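Local coordinates for protein kallistatin (Homo sapiens, PDB 6F4V) that inhibits tissue kallikrein as a serpin, trapping the protease in a stable equimolar complex after the protease cleaves the inhibitor's reactive site, at residues A[166-171]-A[330-335]; A[146-151]-A[319-324]; A[26-31]-A[275-280]; A[218-223]-A[230-235]. All coordinates share one frame; numbering follows the deposited sequence.

Interaction 1 (A[166-171]-A[330-335]); sequences YIYFKA and EAAAAT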
loop_
_atom_site.group_PDB
_atom_site.type_symbol
_atom_site.label_atom_id
_atom_site.label_comp_id
_atom_site.label_asym_id
_atom_site.label_seq_id
_atom_site.Cartn_x
_atom_site.Cartn_y
_atom_site.Cartn_z
ATOM N N TYR A 166 7.037 -6.663 3.272
ATOM C CA TYR A 166 5.754 -6.591 3.980
ATOM C C TYR A 166 5.707 -5.286 4.763
ATOM O O TYR A 166 6.759 -4.679 5.077
ATOM C CB TYR A 166 5.571 -7.808 4.914
ATOM C CG TYR A 166 6.587 -7.769 6.020
ATOM C CD1 TYR A 166 6.340 -7.038 7.199
ATOM C CD2 TYR A 166 7.823 -8.399 5.872
ATOM C CE1 TYR A 166 7.301 -6.955 8.203
ATOM C CE2 TYR A 166 8.771 -8.331 6.867
ATOM C CZ TYR A 166 8.508 -7.625 8.031
ATOM O OH TYR A 166 9.482 -7.544 9.006
ATOM N N ILE A 167 4.486 -4.882 5.080
ATOM C CA ILE A 167 4.211 -3.769 5.940
ATOM C C ILE A 167 3.079 -4.207 6.851
ATOM O O ILE A 167 2.128 -4.847 6.422
ATOM C CB ILE A 167 3.871 -2.476 5.148
ATOM C CG1 ILE A 167 3.509 -1.321 6.094
ATOM C CG2 ILE A 167 2.755 -2.707 4.128
ATOM C CD1 ILE A 167 3.465 0.051 5.436
ATOM N N TYR A 168 3.236 -3.868 8.122
ATOM C CA TYR A 168 2.244 -4.098 9.142
ATOM C C TYR A 168 2.037 -2.783 9.884
ATOM O O TYR A 168 3.014 -2.149 10.300
ATOM C CB TYR A 168 2.668 -5.192 10.105
ATOM C CG TYR A 168 1.567 -5.437 11.116
ATOM C CD1 TYR A 168 0.438 -6.164 10.775
ATOM C CD2 TYR A 168 1.616 -4.866 12.386
ATOM C CE1 TYR A 168 -0.604 -6.351 11.682
ATOM C CE2 TYR A 168 0.573 -5.046 13.307
ATOM C CZ TYR A 168 -0.524 -5.796 12.954
ATOM O OH TYR A 168 -1.582 -5.995 13.833
ATOM N N PHE A 169 0.777 -2.394 10.038
ATOM C CA PHE A 169 0.378 -1.120 10.596
ATOM C C PHE A 169 -0.767 -1.341 11.557
ATOM O O PHE A 169 -1.819 -1.841 11.173
ATOM C CB PHE A 169 -0.094 -0.208 9.451
ATOM C CG PHE A 169 -0.641 1.117 9.889
ATOM C CD1 PHE A 169 0.204 2.172 10.119
ATOM C CD2 PHE A 169 -1.995 1.321 10.019
ATOM C CE1 PHE A 169 -0.280 3.419 10.489
ATOM C CE2 PHE A 169 -2.502 2.581 10.378
ATOM C CZ PHE A 169 -1.632 3.624 10.609
ATOM N N LYS A 170 -0.587 -0.924 12.806
ATOM C CA LYS A 170 -1.682 -0.994 13.774
ATOM C C LYS A 170 -1.597 0.256 14.617
ATOM O O LYS A 170 -0.544 0.551 15.219
ATOM C CB LYS A 170 -1.586 -2.275 14.638
ATOM C CG LYS A 170 -2.792 -2.422 15.586
ATOM C CD LYS A 170 -2.940 -3.830 16.189
ATOM C CE LYS A 170 -1.796 -4.290 17.047
ATOM N NZ LYS A 170 -1.998 -5.738 17.455
ATOM N N ALA A 171 -2.683 1.002 14.635
ATOM C CA ALA A 171 -2.670 2.334 15.205
ATOM C C ALA A 171 -3.981 2.660 15.856
ATOM O O ALA A 171 -5.040 2.468 15.289
ATOM C CB ALA A 171 -2.385 3.364 14.107
ATOM N N GLU A 330 -6.104 -1.478 11.695
ATOM C CA GLU A 330 -5.051 -2.408 11.393
ATOM C C GLU A 330 -5.000 -2.581 9.875
ATOM O O GLU A 330 -6.026 -2.805 9.231
ATOM C CB GLU A 330 -5.282 -3.762 12.046
ATOM C CG GLU A 330 -4.149 -4.760 11.835
ATOM C CD GLU A 330 -4.538 -6.162 12.296
ATOM O OE1 GLU A 330 -5.668 -6.574 11.997
ATOM O OE2 GLU A 330 -3.721 -6.833 12.926
ATOM N N ALA A 331 -3.812 -2.430 9.329
ATOM C CA ALA A 331 -3.603 -2.610 7.872
ATOM C C ALA A 331 -2.309 -3.366 7.631
ATOM O O ALA A 331 -1.312 -3.149 8.311
ATOM C CB ALA A 331 -3.637 -1.258 7.157
ATOM N N ALA A 332 -2.339 -4.309 6.686
ATOM C CA ALA A 332 -1.197 -5.073 6.355
ATOM C C ALA A 332 -1.124 -5.288 4.853
ATOM O O ALA A 332 -2.129 -5.227 4.150
ATOM C CB ALA A 332 -1.201 -6.407 7.095
ATOM N N ALA A 333 0.090 -5.521 4.378
ATOM C CA ALA A 333 0.300 -5.827 2.970
ATOM C C ALA A 333 1.631 -6.488 2.758
ATOM O O ALA A 333 2.544 -6.402 3.585
ATOM C CB ALA A 333 0.185 -4.575 2.110
ATOM N N ALA A 334 1.742 -7.173 1.633
ATOM C CA ALA A 334 3.002 -7.720 1.212
ATOM C C ALA A 334 3.082 -7.832 -0.296
ATOM O O ALA A 334 2.063 -7.895 -0.969
ATOM C CB ALA A 334 3.198 -9.078 1.863
ATOM N N THR A 335 4.312 -7.861 -0.800
ATOM C CA THR A 335 4.592 -7.933 -2.235
ATOM C C THR A 335 5.650 -8.983 -2.448
ATOM O O THR A 335 6.634 -9.020 -1.714
ATOM C CB THR A 335 5.154 -6.575 -2.736
ATOM O OG1 THR A 335 4.218 -5.542 -2.452
ATOM C CG2 THR A 335 5.449 -6.600 -4.230
#
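The hydroxyl of Tyr168 donates to the carboxylate of Glu330, OH to OE2 measuring 2.5 Å, a very short bond. Glu330 OE2 lies at the edge of the tyrosine ring and in its plane, while the carboxylate is turned 80° against the ring. An extended chain with CG anti to the backbone N (chi1 -176°) carries the carboxylate out to that edge. The positive charge of Lys170 stays at a distance, NZ to Glu330 OE2 5.0 Å, and Lys147 touches Glu330 from outside the pair.

Four backbone bonds join 166-171 to 330-335 as antiparallel strands. Ile167 and Ala333 form one hydrogen-bonded pair, with Ile167 N to Ala333 O at 2.9 Å, and Phe169 and Ala331 form the other, with Ala331 N to Phe169 O at 2.8 Å. The alternate residues are satisfied on the far sides: Tyr166, Tyr168 and Lys170 bond to strand 89-100, whereas Glu330, Ala332 and Ala334 bond to strand 312-324. Carbonyls used here also receive CA-H groups, as Ala332 CA to Ile167 O at 3.3 Å.

Alanine methyls lie opposite larger side chains at four positions. Ala333 CB meets Ile167 CG2 at 3.8 Å, and Ala332 CB lies obliquely to the Tyr168 ring, 4.0 Å from CD1. The place of strand 328-340 between 159-172 and 312-324 is consistent with the inserted reactive-centre loop of a cleaved serpin. The chemistry is that of an alanine-rich segment held in the central sheet chiefly by backbone bonds, its methyls demanding little volume, while Glu330 adds a specific polar tie to Tyr168.

Interaction 2 (A[146-151]-A[319-324]); sequences GKIVDL and KATLDV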
loop_
_atom_site.group_PDB
_atom_site.type_symbol
_atom_site.label_atom_id
_atom_site.label_comp_id
_atom_site.label_asym_id
_atom_site.label_seq_id
_atom_site.Cartn_x
_atom_site.Cartn_y
_atom_site.Cartn_z
ATOM N N GLY A 146 -0.615 -12.527 11.035
ATOM C CA GLY A 146 -1.655 -13.376 10.510
ATOM C C GLY A 146 -2.522 -12.831 9.401
ATOM O O GLY A 146 -3.362 -13.557 8.876
ATOM N N LYS A 147 -2.333 -11.558 9.030
ATOM C CA LYS A 147 -3.219 -10.903 8.086
ATOM C C LYS A 147 -3.000 -11.256 6.618
ATOM O O LYS A 147 -3.957 -11.357 5.865
ATOM C CB LYS A 147 -3.128 -9.381 8.249
ATOM C CG LYS A 147 -3.528 -8.871 9.632
ATOM C CD LYS A 147 -4.844 -9.436 10.153
ATOM C CE LYS A 147 -5.986 -9.095 9.238
ATOM N NZ LYS A 147 -7.297 -9.527 9.779
ATOM N N ILE A 148 -1.753 -11.386 6.197
ATOM C CA ILE A 148 -1.456 -11.740 4.801
ATOM C C ILE A 148 -1.084 -13.214 4.693
ATOM O O ILE A 148 0.029 -13.614 5.021
ATOM C CB ILE A 148 -0.359 -10.860 4.175
ATOM C CG1 ILE A 148 -0.679 -9.376 4.368
ATOM C CG2 ILE A 148 -0.209 -11.246 2.707
ATOM C CD1 ILE A 148 -2.016 -8.907 3.828
ATOM N N VAL A 149 -2.047 -13.980 4.197
ATOM C CA VAL A 149 -1.993 -15.436 4.046
ATOM C C VAL A 149 -1.897 -15.758 2.536
ATOM O O VAL A 149 -2.557 -15.120 1.701
ATOM C CB VAL A 149 -3.294 -16.069 4.643
ATOM C CG1 VAL A 149 -3.197 -17.594 4.745
ATOM C CG2 VAL A 149 -3.561 -15.522 6.051
ATOM N N ASP A 150 -1.079 -16.739 2.206
ATOM C CA ASP A 150 -0.924 -17.246 0.850
ATOM C C ASP A 150 -0.519 -16.149 -0.153
ATOM O O ASP A 150 -1.086 -16.027 -1.242
ATOM C CB ASP A 150 -2.180 -18.036 0.413
ATOM C CG ASP A 150 -2.510 -19.223 1.368
ATOM O OD1 ASP A 150 -1.582 -19.831 1.981
ATOM O OD2 ASP A 150 -3.719 -19.543 1.507
ATOM N N LEU A 151 0.462 -15.335 0.228
ATOM C CA LEU A 151 0.928 -14.272 -0.657
ATOM C C LEU A 151 1.314 -14.845 -2.025
ATOM O O LEU A 151 0.836 -14.383 -3.069
ATOM C CB LEU A 151 2.122 -13.527 -0.074
ATOM C CG LEU A 151 2.770 -12.503 -1.019
ATOM C CD1 LEU A 151 1.765 -11.426 -1.436
ATOM C CD2 LEU A 151 4.024 -11.905 -0.425
ATOM N N LYS A 319 -0.863 -8.504 -1.892
ATOM C CA LYS A 319 -2.082 -8.628 -1.124
ATOM C C LYS A 319 -2.069 -7.662 0.021
ATOM O O LYS A 319 -1.005 -7.339 0.569
ATOM C CB LYS A 319 -2.251 -10.036 -0.570
ATOM C CG LYS A 319 -2.329 -11.104 -1.650
ATOM C CD LYS A 319 -2.453 -12.502 -1.043
ATOM C CE LYS A 319 -3.893 -12.951 -0.909
ATOM N NZ LYS A 319 -3.990 -14.419 -0.614
ATOM N N ALA A 320 -3.251 -7.213 0.384
ATOM C CA ALA A 320 -3.391 -6.244 1.448
ATOM C C ALA A 320 -4.733 -6.387 2.166
ATOM O O ALA A 320 -5.731 -6.785 1.547
ATOM C CB ALA A 320 -3.240 -4.845 0.913
ATOM N N THR A 321 -4.758 -5.993 3.439
ATOM C CA THR A 321 -5.993 -6.049 4.250
ATOM C C THR A 321 -6.143 -4.814 5.108
ATOM O O THR A 321 -5.156 -4.285 5.617
ATOM C CB THR A 321 -6.034 -7.285 5.230
ATOM O OG1 THR A 321 -4.941 -7.180 6.166
ATOM C CG2 THR A 321 -5.866 -8.551 4.505
ATOM N N LEU A 322 -7.381 -4.390 5.293
ATOM C CA LEU A 322 -7.765 -3.238 6.127
ATOM C C LEU A 322 -8.825 -3.683 7.121
ATOM O O LEU A 322 -9.816 -4.299 6.708
ATOM C CB LEU A 322 -8.402 -2.147 5.252
ATOM C CG LEU A 322 -8.885 -0.857 5.955
ATOM C CD1 LEU A 322 -7.743 -0.196 6.699
ATOM C CD2 LEU A 322 -9.504 0.109 4.963
ATOM N N ASP A 323 -8.620 -3.319 8.386
ATOM C CA ASP A 323 -9.551 -3.609 9.485
ATOM C C ASP A 323 -9.734 -2.333 10.304
ATOM O O ASP A 323 -8.785 -1.852 10.941
ATOM C CB ASP A 323 -8.995 -4.753 10.365
ATOM C CG ASP A 323 -9.992 -5.254 11.392
ATOM O OD1 ASP A 323 -10.937 -4.530 11.741
ATOM O OD2 ASP A 323 -9.819 -6.380 11.893
ATOM N N VAL A 324 -10.952 -1.806 10.292
ATOM C CA VAL A 324 -11.313 -0.593 10.986
ATOM C C VAL A 324 -12.323 -0.946 12.071
ATOM O O VAL A 324 -13.360 -1.581 11.806
ATOM C CB VAL A 324 -11.898 0.444 9.988
ATOM C CG1 VAL A 324 -12.597 1.591 10.703
ATOM C CG2 VAL A 324 -10.767 0.954 9.058
HETATM O O HOH W 1 -7.636 -8.159 12.187
#
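Lys319 reaches over to two successive carbonyls of the 146-151 loop. Its NZ donates to Val149 O at 2.8 Å, nearly in line with the carbonyl bond, and makes a weak second bond to Asp150 O at 3.4 Å. A bend at chi3 (94°) turns the end of the chain toward those oxygens. Nearer the backbone, Lys319 CB touches Ile148 CG2 at 4.0 Å and CG touches Leu151 CD1 at 4.1 Å; the lysine runs past both side chains in the opposite sense, so its aliphatic part is packed while its ammonium is bonded.

Ala320 turns its methyl away and offers only backbone: its CA lies 3.8 Å from Ile148 CD1. Thr321 faces the loop again. Its CG2 meets Ile148 CD1, and its OG1, placed between the backbone N and carbonyl carbon (chi1 62°), packs against Lys147 CB at 3.5 Å. Further along, Asp323 is too far from Lys147 for a salt bridge, OD2 to NZ being 4.6 Å; a water bonded to both spans them in the conformer given, but Asp323 has a second one, which makes the bridge less certain.

The loop follows helix 129-143, on whose Val140 both Ile148 and Leu151 also rest. Strand 319-324 is an inner strand of the central sheet, bonded through its backbone to 328-340 on one edge and 269-282 on the other, so this contact lays the loop over one face of that sheet.

Interaction 3 (A[26-31]-A[275-280]); sequences GKNIFF and FSISGS. With EDO (1,2-ethanediol), chain E.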
loop_
_atom_site.group_PDB
_atom_site.type_symbol
_atom_site.label_atom_id
_atom_site.label_comp_id
_atom_site.label_asym_id
_atom_site.label_seq_id
_atom_site.Cartn_x
_atom_site.Cartn_y
_atom_site.Cartn_z
ATOM N N GLY A 26 -16.524 -0.493 -9.480
ATOM C CA GLY A 26 -17.507 -1.101 -8.591
ATOM C C GLY A 26 -17.008 -2.197 -7.670
ATOM O O GLY A 26 -17.815 -2.976 -7.151
ATOM N N LYS A 27 -15.688 -2.238 -7.410
ATOM C CA LYS A 27 -15.098 -3.271 -6.566
ATOM C C LYS A 27 -14.264 -2.611 -5.469
ATOM O O LYS A 27 -13.566 -1.620 -5.734
ATOM C CB LYS A 27 -14.184 -4.180 -7.378
ATOM C CG LYS A 27 -14.927 -5.005 -8.445
ATOM C CD LYS A 27 -15.628 -6.214 -7.837
ATOM C CE LYS A 27 -16.757 -6.701 -8.729
ATOM N NZ LYS A 27 -16.354 -6.780 -10.168
ATOM N N ASN A 28 -14.291 -3.224 -4.291
ATOM C CA ASN A 28 -13.368 -2.868 -3.192
ATOM C C ASN A 28 -11.923 -2.915 -3.711
ATOM O O ASN A 28 -11.529 -3.822 -4.481
ATOM C CB ASN A 28 -13.480 -3.819 -2.006
ATOM C CG ASN A 28 -14.843 -3.787 -1.331
ATOM O OD1 ASN A 28 -15.591 -2.851 -1.483
ATOM N ND2 ASN A 28 -15.129 -4.807 -0.522
ATOM N N ILE A 29 -11.149 -1.919 -3.297
ATOM C CA ILE A 29 -9.736 -1.817 -3.637
ATOM C C ILE A 29 -8.965 -1.606 -2.342
ATOM O O ILE A 29 -9.372 -0.815 -1.500
ATOM C CB ILE A 29 -9.456 -0.634 -4.587
ATOM C CG1 ILE A 29 -10.174 -0.847 -5.937
ATOM C CG2 ILE A 29 -7.966 -0.384 -4.780
ATOM C CD1 ILE A 29 -10.250 0.417 -6.776
ATOM N N PHE A 30 -7.851 -2.314 -2.189
ATOM C CA PHE A 30 -6.963 -2.024 -1.070
ATOM C C PHE A 30 -5.570 -2.510 -1.343
ATOM O O PHE A 30 -5.366 -3.675 -1.607
ATOM C CB PHE A 30 -7.486 -2.587 0.287
ATOM C CG PHE A 30 -6.804 -1.964 1.463
ATOM C CD1 PHE A 30 -7.023 -0.608 1.776
ATOM C CD2 PHE A 30 -5.895 -2.683 2.216
ATOM C CE1 PHE A 30 -6.353 -0.018 2.842
ATOM C CE2 PHE A 30 -5.203 -2.071 3.261
ATOM C CZ PHE A 30 -5.446 -0.747 3.572
ATOM N N PHE A 31 -4.599 -1.601 -1.268
ATOM C CA PHE A 31 -3.208 -1.984 -1.457
ATOM C C PHE A 31 -2.279 -1.070 -0.698
ATOM O O PHE A 31 -2.679 -0.012 -0.243
ATOM C CB PHE A 31 -2.841 -1.998 -2.959
ATOM C CG PHE A 31 -2.778 -0.644 -3.592
ATOM C CD1 PHE A 31 -3.933 0.037 -3.907
ATOM C CD2 PHE A 31 -1.573 -0.071 -3.899
ATOM C CE1 PHE A 31 -3.896 1.296 -4.479
ATOM C CE2 PHE A 31 -1.533 1.178 -4.517
ATOM C CZ PHE A 31 -2.701 1.875 -4.727
ATOM N N PHE A 275 -15.478 -2.454 9.795
ATOM C CA PHE A 275 -15.399 -3.278 8.584
ATOM C C PHE A 275 -14.001 -3.753 8.287
ATOM O O PHE A 275 -12.998 -3.225 8.806
ATOM C CB PHE A 275 -15.897 -2.478 7.340
ATOM C CG PHE A 275 -14.948 -1.415 6.887
ATOM C CD1 PHE A 275 -14.929 -0.188 7.506
ATOM C CD2 PHE A 275 -14.021 -1.654 5.871
ATOM C CE1 PHE A 275 -14.038 0.808 7.134
ATOM C CE2 PHE A 275 -13.125 -0.661 5.491
ATOM C CZ PHE A 275 -13.109 0.568 6.142
ATOM N N SER A 276 -13.985 -4.719 7.380
ATOM C CA SER A 276 -12.763 -5.246 6.817
ATOM C C SER A 276 -12.908 -5.381 5.324
ATOM O O SER A 276 -13.963 -5.809 4.846
ATOM C CB SER A 276 -12.397 -6.615 7.399
ATOM O OG SER A 276 -11.035 -6.876 7.097
ATOM N N ILE A 277 -11.850 -4.977 4.598
ATOM C CA ILE A 277 -11.722 -5.247 3.161
ATOM C C ILE A 277 -10.303 -5.720 2.858
ATOM O O ILE A 277 -9.356 -5.565 3.677
ATOM C CB ILE A 277 -12.049 -4.033 2.243
ATOM C CG1 ILE A 277 -11.128 -2.831 2.498
ATOM C CG2 ILE A 277 -13.509 -3.630 2.364
ATOM C CD1 ILE A 277 -11.174 -1.783 1.392
ATOM N N SER A 278 -10.141 -6.271 1.671
ATOM C CA SER A 278 -8.846 -6.711 1.240
ATOM C C SER A 278 -8.709 -6.534 -0.251
ATOM O O SER A 278 -9.721 -6.344 -0.953
ATOM C CB SER A 278 -8.647 -8.157 1.668
ATOM O OG SER A 278 -9.567 -8.980 1.022
ATOM N N GLY A 279 -7.461 -6.609 -0.707
ATOM C CA GLY A 279 -7.119 -6.588 -2.115
ATOM C C GLY A 279 -6.106 -7.640 -2.457
ATOM O O GLY A 279 -5.275 -7.989 -1.638
ATOM N N SER A 280 -6.133 -8.105 -3.708
ATOM C CA SER A 280 -5.250 -9.161 -4.157
ATOM C C SER A 280 -4.970 -8.923 -5.625
ATOM O O SER A 280 -5.901 -8.900 -6.414
ATOM C CB SER A 280 -5.876 -10.546 -3.957
ATOM O OG SER A 280 -4.925 -11.534 -4.338
HETATM C C1 EDO E . -17.133 -5.385 -3.431
HETATM O O1 EDO E . -15.921 -5.670 -4.123
HETATM C C2 EDO E . -18.273 -6.100 -4.149
HETATM O O2 EDO E . -18.706 -5.254 -5.203
HETATM O O HOH W 2 -12.756 -6.843 0.237
#
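Ile277 divides at CB into two branches that touch different parts of segment 26-31. CG2, anti to the carbonyl carbon, stands 3.5 Å from Asn28 ND2, the two side chains crossing at a slant. The other branch, with CG1 set between the backbone N and carbonyl carbon (chi1 60°), carries its tip CD1 to within 3.5 Å of Ile29 O and 3.9 Å of Phe30 CB.

Polar atoms meet through water: one molecule accepts from Asn28 ND2 at 3.2 Å and from Ser278 N at 3.0 Å. Asn28 OD1 is held by the backbone of the second chain of the assembly. A leucine in place of Asn28 would probably deprive that backbone of its acceptor and break the water bridge to Ser278. Phe30 O is buried without a hydrogen-bond partner in the model; Gly279 CA approaches it at 3.4 Å, where a CB would clash.

Strand 29-31 crosses strand 275-280 at 71° with no hydrogen bond between the segments; it is not one of the strands of that sheet and packs against it. Ile29 turns to helix 6-23, Phe30 reaches Ala320 and Leu322 of strand 312-324, and residues 29-31 pair antiparallel with a strand of the second chain.

Interaction 4 (A[218-223]-A[230-235]); sequences SVLRMD and VFFILP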
loop_
_atom_site.group_PDB
_atom_site.type_symbol
_atom_site.label_atom_id
_atom_site.label_comp_id
_atom_site.label_asym_id
_atom_site.label_seq_id
_atom_site.Cartn_x
_atom_site.Cartn_y
_atom_site.Cartn_z
ATOM N N SER A 218 -17.143 15.136 0.535
ATOM C CA SER A 218 -16.608 15.591 1.799
ATOM C C SER A 218 -15.341 14.812 2.138
ATOM O O SER A 218 -15.138 13.713 1.657
ATOM C CB SER A 218 -17.652 15.410 2.903
ATOM O OG SER A 218 -18.828 16.166 2.637
ATOM N N VAL A 219 -14.501 15.383 2.979
ATOM C CA VAL A 219 -13.237 14.773 3.365
ATOM C C VAL A 219 -13.091 14.908 4.876
ATOM O O VAL A 219 -13.252 15.995 5.425
ATOM C CB VAL A 219 -12.051 15.468 2.651
ATOM C CG1 VAL A 219 -10.708 14.844 3.035
ATOM C CG2 VAL A 219 -12.242 15.437 1.129
ATOM N N LEU A 220 -12.811 13.787 5.525
ATOM C CA LEU A 220 -12.536 13.696 6.960
ATOM C C LEU A 220 -11.108 13.267 7.104
ATOM O O LEU A 220 -10.697 12.303 6.445
ATOM C CB LEU A 220 -13.444 12.618 7.576
ATOM C CG LEU A 220 -13.140 12.181 9.024
ATOM C CD1 LEU A 220 -13.284 13.341 10.005
ATOM C CD2 LEU A 220 -14.088 11.070 9.419
ATOM N N ARG A 221 -10.333 13.927 7.970
ATOM C CA ARG A 221 -9.027 13.393 8.308
ATOM C C ARG A 221 -9.064 13.013 9.786
ATOM O O ARG A 221 -9.425 13.861 10.630
ATOM C CB ARG A 221 -7.933 14.421 8.070
ATOM C CG ARG A 221 -6.510 13.881 8.081
ATOM C CD ARG A 221 -5.503 15.046 8.221
ATOM N NE ARG A 221 -5.381 15.514 9.586
ATOM C CZ ARG A 221 -5.602 16.742 10.104
ATOM N NH1 ARG A 221 -5.969 17.776 9.398
ATOM N NH2 ARG A 221 -5.433 16.920 11.417
ATOM N N MET A 222 -8.768 11.746 10.082
ATOM C CA MET A 222 -8.683 11.273 11.458
ATOM C C MET A 222 -7.237 10.970 11.807
ATOM O O MET A 222 -6.499 10.324 11.042
ATOM C CB MET A 222 -9.551 10.039 11.684
ATOM C CG MET A 222 -11.023 10.344 11.648
ATOM S SD MET A 222 -12.033 8.877 11.919
ATOM C CE MET A 222 -11.766 8.648 13.670
ATOM N N ASP A 223 -6.825 11.459 12.961
ATOM C CA ASP A 223 -5.461 11.259 13.404
ATOM C C ASP A 223 -5.380 9.967 14.179
ATOM O O ASP A 223 -6.317 9.597 14.894
ATOM C CB ASP A 223 -4.983 12.450 14.257
ATOM C CG ASP A 223 -4.781 13.727 13.407
ATOM O OD1 ASP A 223 -4.226 13.631 12.295
ATOM O OD2 ASP A 223 -5.289 14.795 13.755
ATOM N N VAL A 230 -5.380 9.276 8.555
ATOM C CA VAL A 230 -6.169 8.679 7.478
ATOM C C VAL A 230 -7.143 9.718 6.961
ATOM O O VAL A 230 -7.814 10.396 7.742
ATOM C CB VAL A 230 -6.887 7.368 7.920
ATOM C CG1 VAL A 230 -7.825 7.571 9.101
ATOM C CG2 VAL A 230 -7.655 6.720 6.767
ATOM N N PHE A 231 -7.252 9.796 5.630
ATOM C CA PHE A 231 -8.300 10.523 4.973
ATOM C C PHE A 231 -9.383 9.552 4.521
ATOM O O PHE A 231 -9.101 8.582 3.784
ATOM C CB PHE A 231 -7.753 11.272 3.757
ATOM C CG PHE A 231 -6.682 12.260 4.081
ATOM C CD1 PHE A 231 -5.387 11.848 4.294
ATOM C CD2 PHE A 231 -6.984 13.611 4.177
ATOM C CE1 PHE A 231 -4.389 12.749 4.600
ATOM C CE2 PHE A 231 -5.982 14.539 4.461
ATOM C CZ PHE A 231 -4.694 14.100 4.702
ATOM N N PHE A 232 -10.616 9.832 4.953
ATOM C CA PHE A 232 -11.793 9.187 4.473
ATOM C C PHE A 232 -12.517 10.205 3.578
ATOM O O PHE A 232 -12.969 11.255 4.049
ATOM C CB PHE A 232 -12.704 8.741 5.625
ATOM C CG PHE A 232 -12.148 7.616 6.479
ATOM C CD1 PHE A 232 -11.973 6.346 5.966
ATOM C CD2 PHE A 232 -11.811 7.828 7.807
ATOM C CE1 PHE A 232 -11.510 5.305 6.767
ATOM C CE2 PHE A 232 -11.338 6.804 8.601
ATOM C CZ PHE A 232 -11.170 5.551 8.078
ATOM N N ILE A 233 -12.604 9.877 2.292
ATOM C CA ILE A 233 -13.158 10.745 1.277
ATOM C C ILE A 233 -14.475 10.153 0.852
ATOM O O ILE A 233 -14.557 9.000 0.440
ATOM C CB ILE A 233 -12.212 10.904 0.092
ATOM C CG1 ILE A 233 -10.900 11.511 0.590
ATOM C CG2 ILE A 233 -12.834 11.795 -0.968
ATOM C CD1 ILE A 233 -9.683 10.863 -0.009
ATOM N N LEU A 234 -15.515 10.962 1.016
ATOM C CA LEU A 234 -16.891 10.524 0.835
ATOM C C LEU A 234 -17.518 11.228 -0.366
ATOM O O LEU A 234 -18.009 12.343 -0.218
ATOM C CB LEU A 234 -17.672 10.851 2.099
ATOM C CG LEU A 234 -19.117 10.349 2.143
ATOM C CD1 LEU A 234 -19.187 8.837 2.001
ATOM C CD2 LEU A 234 -19.771 10.793 3.436
ATOM N N PRO A 235 -17.493 10.590 -1.560
ATOM C CA PRO A 235 -18.149 11.212 -2.700
ATOM C C PRO A 235 -19.655 11.260 -2.451
ATOM O O PRO A 235 -20.210 10.396 -1.745
ATOM C CB PRO A 235 -17.793 10.286 -3.859
ATOM C CG PRO A 235 -16.572 9.540 -3.403
ATOM C CD PRO A 235 -16.870 9.318 -1.958
#
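Leu234 N donates to Ser218 O at 2.8 Å, with an N-H...O angle of 175°. Ser218 N returns a bond to Leu234 O. Two further hydrogen-bonded pairs, Leu220 with Phe232 and Met222 with Val230, repeat the exchange, giving six backbone bonds across the contact.

Between them, Arg221 and Phe231 form a non-hydrogen-bonded pair whose side chains run alongside each other. Arg221 CG sits over one face of the Phe231 ring, 3.9 Å from its centroid, a CH-pi contact, and CD continues along the rim at 3.7 Å from CZ. Val219 CG1 comes to the edge of the same ring, 4.1 Å from CD2.

The two strands are the arms of an antiparallel beta hairpin, extended by strand 206-211 beside 217-223 and by a strand of the second chain beside 228-235. Val219, Phe231 and Ile233 face helix 249-258. The opposite face, bearing Leu220, Met222 and Phe232, looks to strand 269-282; there Met222 SD makes a Met-aromatic contact at the edge of the Phe232 ring, 4.0 Å from CE2.

A bend at chi3 (79°) brings the Arg221 guanidinium back to Asp223 in a salt bridge, Arg221 NH2 to Asp223 OD2 3.2 Å, in the guanidinium plane and on the syn lone pair of the oxygen. An alanine in place of Arg221 would probably uncover that face of Phe231 and leave the Asp223 carboxylate without this salt bridge. Trp208 of strand 206-211 meets the same guanidinium in a cation-pi contact.

Interactions 1, 2 and 3 step across one central sheet. Strands 330-335 and 319-324 join the first two, with Glu330 O to Asp323 N at 2.8 Å and centres about 7 Å apart; 319-324 then pairs with 275-280, Leu322 N to Ile277 O at 2.8 Å. Phe30 of interaction 3 also reaches interaction 1, its CZ 4.0 Å from Ala331 CB. Interaction 4 belongs to a separate sheet, its centre about 17 Å from that of interaction 3. The sodium ion bound at Tyr224 and Gly226, in the hairpin turn, is about 8 Å from the Arg221 side chain and about 9 Å from that of Phe169. The side chain of Val219 is about 8 Å from a bound sulfated glucoside.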